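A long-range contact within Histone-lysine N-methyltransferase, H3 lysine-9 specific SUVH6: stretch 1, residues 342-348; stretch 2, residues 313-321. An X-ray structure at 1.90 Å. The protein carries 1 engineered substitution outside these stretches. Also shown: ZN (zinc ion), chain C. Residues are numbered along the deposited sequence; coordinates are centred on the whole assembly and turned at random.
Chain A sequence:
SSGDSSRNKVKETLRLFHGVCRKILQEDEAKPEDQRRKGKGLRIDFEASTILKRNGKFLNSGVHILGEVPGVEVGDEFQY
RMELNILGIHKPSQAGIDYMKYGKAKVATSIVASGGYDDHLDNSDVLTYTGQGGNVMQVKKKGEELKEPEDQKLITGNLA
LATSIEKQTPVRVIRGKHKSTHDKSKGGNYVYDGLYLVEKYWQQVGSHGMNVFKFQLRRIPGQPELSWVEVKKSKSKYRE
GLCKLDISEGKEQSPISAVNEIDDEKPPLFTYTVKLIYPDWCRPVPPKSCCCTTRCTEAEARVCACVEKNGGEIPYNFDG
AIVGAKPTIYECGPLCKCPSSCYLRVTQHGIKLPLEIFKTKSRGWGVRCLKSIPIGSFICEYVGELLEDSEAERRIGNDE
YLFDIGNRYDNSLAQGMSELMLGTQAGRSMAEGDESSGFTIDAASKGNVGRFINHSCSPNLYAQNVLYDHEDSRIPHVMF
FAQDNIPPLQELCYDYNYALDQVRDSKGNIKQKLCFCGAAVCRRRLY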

# COMPACT_ATOMS: atom_id res chain seq x y z
N CYS A 342 1.09 20.39 -11.01
CA CYS A 342 2.53 20.23 -10.87
C CYS A 342 2.89 18.94 -10.18
O CYS A 342 2.27 18.57 -9.18
CB CYS A 342 3.15 21.40 -10.10
SG CYS A 342 4.92 21.17 -9.80
N TYR A 343 3.90 18.25 -10.70
CA TYR A 343 4.34 16.98 -10.14
C TYR A 343 4.80 17.12 -8.69
O TYR A 343 4.80 16.16 -7.93
CB TYR A 343 5.46 16.40 -11.01
CG TYR A 343 5.01 16.12 -12.44
CD1 TYR A 343 3.87 15.35 -12.68
CD2 TYR A 343 5.71 16.62 -13.53
CE1 TYR A 343 3.45 15.09 -13.98
CE2 TYR A 343 5.30 16.36 -14.83
CZ TYR A 343 4.17 15.59 -15.04
OH TYR A 343 3.75 15.33 -16.32
N LEU A 344 5.17 18.34 -8.32
CA LEU A 344 5.56 18.65 -6.95
C LEU A 344 4.40 19.19 -6.11
O LEU A 344 4.63 19.86 -5.11
CB LEU A 344 6.71 19.66 -6.94
CG LEU A 344 8.05 19.16 -7.48
CD1 LEU A 344 9.09 20.28 -7.39
CD2 LEU A 344 8.49 17.93 -6.71
N ARG A 345 3.17 18.93 -6.53
CA ARG A 345 2.02 19.25 -5.69
C ARG A 345 1.20 17.98 -5.48
O ARG A 345 0.45 17.57 -6.36
CB ARG A 345 1.15 20.35 -6.32
CG ARG A 345 1.85 21.69 -6.48
CD ARG A 345 0.86 22.71 -7.05
NE ARG A 345 1.49 23.95 -7.48
CZ ARG A 345 1.65 25.01 -6.69
NH1 ARG A 345 1.26 24.95 -5.42
NH2 ARG A 345 2.22 26.11 -7.16
N VAL A 346 1.37 17.36 -4.32
CA VAL A 346 0.69 16.10 -4.04
C VAL A 346 -0.04 16.14 -2.70
O VAL A 346 -1.27 16.22 -2.67
CB VAL A 346 1.69 14.91 -4.06
CG1 VAL A 346 0.97 13.61 -3.71
CG2 VAL A 346 2.37 14.80 -5.41
N THR A 347 0.71 16.11 -1.60
CA THR A 347 0.09 16.02 -0.27
C THR A 347 -0.70 17.29 0.08
O THR A 347 -1.62 17.25 0.90
CB THR A 347 1.13 15.74 0.85
OG1 THR A 347 2.01 16.87 1.01
CG2 THR A 347 1.95 14.52 0.53
N GLN A 348 -0.36 18.41 -0.55
CA GLN A 348 -1.05 19.66 -0.24
C GLN A 348 -2.51 19.63 -0.71
O GLN A 348 -3.32 20.44 -0.26
CB GLN A 348 -0.31 20.85 -0.86
CG GLN A 348 -0.24 20.83 -2.38
CD GLN A 348 0.74 21.85 -2.92
OE1 GLN A 348 0.34 22.85 -3.51
NE2 GLN A 348 2.03 21.59 -2.74
ZN ZN C . 5.84 23.34 -9.33
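Stretch 2 313-321: EIPYNFDGA

Stretch 2 has no regular helix or strand; it is extended at Ile314, leaves extended angles at Pro315 (-78/0), is extended again at Tyr316, and then turns. Stretch 1 opens with a type I beta turn from Cys342 to Arg345, closed by Arg345 N to Cys342 O at 2.8 Å. Cys342 SG accepts a hydrogen bond from Leu344 N at 3.2 Å and binds the zinc ion ZN at 2.4 Å, so the turn is held close to the metal. The contact buries 486 Å², both sides summed. No direct hydrogen bond crosses it.

Glu313 leads in without contact; its CA-to-CB bond points away. Ile314 is extended, at -96/117, and its CA-to-CB bond points toward stretch 1. Its CG2 lies 3.8 Å from Leu344 CD2 and 4.3 Å from Tyr343 CB. Pro315, with a C-gamma endo ring, places its CD 3.5 Å from the same Leu344 CD2. The CA-to-CB bond of Leu344 points sideways, but the end of its side chain comes nearer and meets these two residues.

Tyr316 returns to extended angles, -119/152, and its CA-to-CB bond points toward stretch 1, with chi1 in m. Val346 CG2 sits over one face of its ring, 3.5 Å from the centroid and 5° off the normal, a CH-pi contact. Leu344 CD2 is at the ring edge, 4.5 Å from Tyr316 CD2. Tyr316 OH comes 3.6 Å from Thr347 CG2; the hydroxyl is hydrogen-bonded elsewhere in the structure.

At Asn317 the chain enters a type I beta turn that runs to Gly320. Gly320 N to Asn317 O, 3.0 Å, closes it, and Asn317 N to Ala321 O, 2.8 Å, ties its base. The CA-to-CB bond of Asn317 points away, but its backbone reaches stretch 1 through water 1. This water donates to Asn317 O at 3.0 Å and to Tyr343 O at 2.7 Å, bridging two carbonyls that could not bond to each other.

Phe318 forms an offset stack with Tyr343. The ring centroids are 3.8 Å apart and the planes differ by 3°; Tyr343 CZ lies 3.5 Å from Phe318 CG. The CA atoms of Tyr343 and Phe318 are 5.9 Å apart.

The CA-to-CB bond of Asp319 points away. Its OD1 accepts from Ala321 N at 3.2 Å, which supports the turn. Gly320 has phi/psi of 93/-14, where a CB would jam against the preceding carbonyl O. Its own O lies 3.7 Å from Val346 CG1. The CA atoms of Val346 and Gly320 are 6.4 Å apart; with the Tyr343 to Phe318 pair, both stretches advance in the same sense here. The contact ends at Gly320; the CA-to-CB bond of Ala321 points away.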

# COMPACT_ATOMS: atom_id res chain seq x y z
N GLU A 313 16.25 16.68 -7.85
CA GLU A 313 15.36 15.69 -8.43
C GLU A 313 13.91 15.87 -7.97
O GLU A 313 13.63 16.62 -7.04
CB GLU A 313 15.84 14.28 -8.08
CG GLU A 313 15.90 13.98 -6.59
CD GLU A 313 16.39 12.56 -6.31
OE1 GLU A 313 17.45 12.18 -6.86
OE2 GLU A 313 15.72 11.84 -5.55
N ILE A 314 13.00 15.18 -8.65
CA ILE A 314 11.58 15.18 -8.33
C ILE A 314 11.27 13.97 -7.46
O ILE A 314 11.44 12.84 -7.91
CB ILE A 314 10.71 15.10 -9.60
CG1 ILE A 314 11.14 16.15 -10.62
CG2 ILE A 314 9.24 15.27 -9.26
CD1 ILE A 314 10.91 17.56 -10.16
N PRO A 315 10.83 14.19 -6.21
CA PRO A 315 10.64 13.06 -5.30
C PRO A 315 9.35 12.26 -5.55
O PRO A 315 9.08 11.30 -4.83
CB PRO A 315 10.61 13.72 -3.92
CG PRO A 315 10.13 15.10 -4.18
CD PRO A 315 10.72 15.49 -5.51
N TYR A 316 8.55 12.67 -6.53
CA TYR A 316 7.36 11.93 -6.92
C TYR A 316 7.50 11.48 -8.37
O TYR A 316 8.17 12.13 -9.16
CB TYR A 316 6.09 12.78 -6.78
CG TYR A 316 5.78 13.27 -5.37
CD1 TYR A 316 5.22 12.42 -4.43
CD2 TYR A 316 6.02 14.59 -5.01
CE1 TYR A 316 4.92 12.87 -3.14
CE2 TYR A 316 5.73 15.05 -3.73
CZ TYR A 316 5.18 14.18 -2.80
OH TYR A 316 4.89 14.64 -1.53
N ASN A 317 6.85 10.37 -8.73
CA ASN A 317 6.69 10.04 -10.14
C ASN A 317 5.57 10.89 -10.73
O ASN A 317 4.82 11.54 -10.01
CB ASN A 317 6.40 8.55 -10.34
CG ASN A 317 7.61 7.68 -10.05
OD1 ASN A 317 7.55 6.80 -9.20
ND2 ASN A 317 8.71 7.94 -10.75
N PHE A 318 5.44 10.87 -12.05
CA PHE A 318 4.46 11.72 -12.72
C PHE A 318 3.02 11.31 -12.39
O PHE A 318 2.08 12.07 -12.61
CB PHE A 318 4.67 11.72 -14.23
CG PHE A 318 5.87 12.50 -14.69
CD1 PHE A 318 6.71 13.12 -13.77
CD2 PHE A 318 6.16 12.63 -16.04
CE1 PHE A 318 7.82 13.84 -14.19
CE2 PHE A 318 7.26 13.35 -16.47
CZ PHE A 318 8.09 13.96 -15.54
N ASP A 319 2.85 10.10 -11.85
CA ASP A 319 1.51 9.62 -11.50
C ASP A 319 1.13 9.94 -10.05
O ASP A 319 0.10 9.47 -9.55
CB ASP A 319 1.40 8.11 -11.78
CG ASP A 319 2.28 7.26 -10.87
OD1 ASP A 319 3.07 7.79 -10.07
OD2 ASP A 319 2.18 6.02 -10.97
N GLY A 320 1.95 10.74 -9.38
CA GLY A 320 1.63 11.21 -8.04
C GLY A 320 2.18 10.38 -6.89
O GLY A 320 2.18 10.81 -5.75
N ALA A 321 2.64 9.17 -7.19
CA ALA A 321 3.21 8.32 -6.15
C ALA A 321 4.60 8.79 -5.74
O ALA A 321 5.38 9.24 -6.59
CB ALA A 321 3.27 6.87 -6.64
O HOH W 1 3.54 13.97 -8.86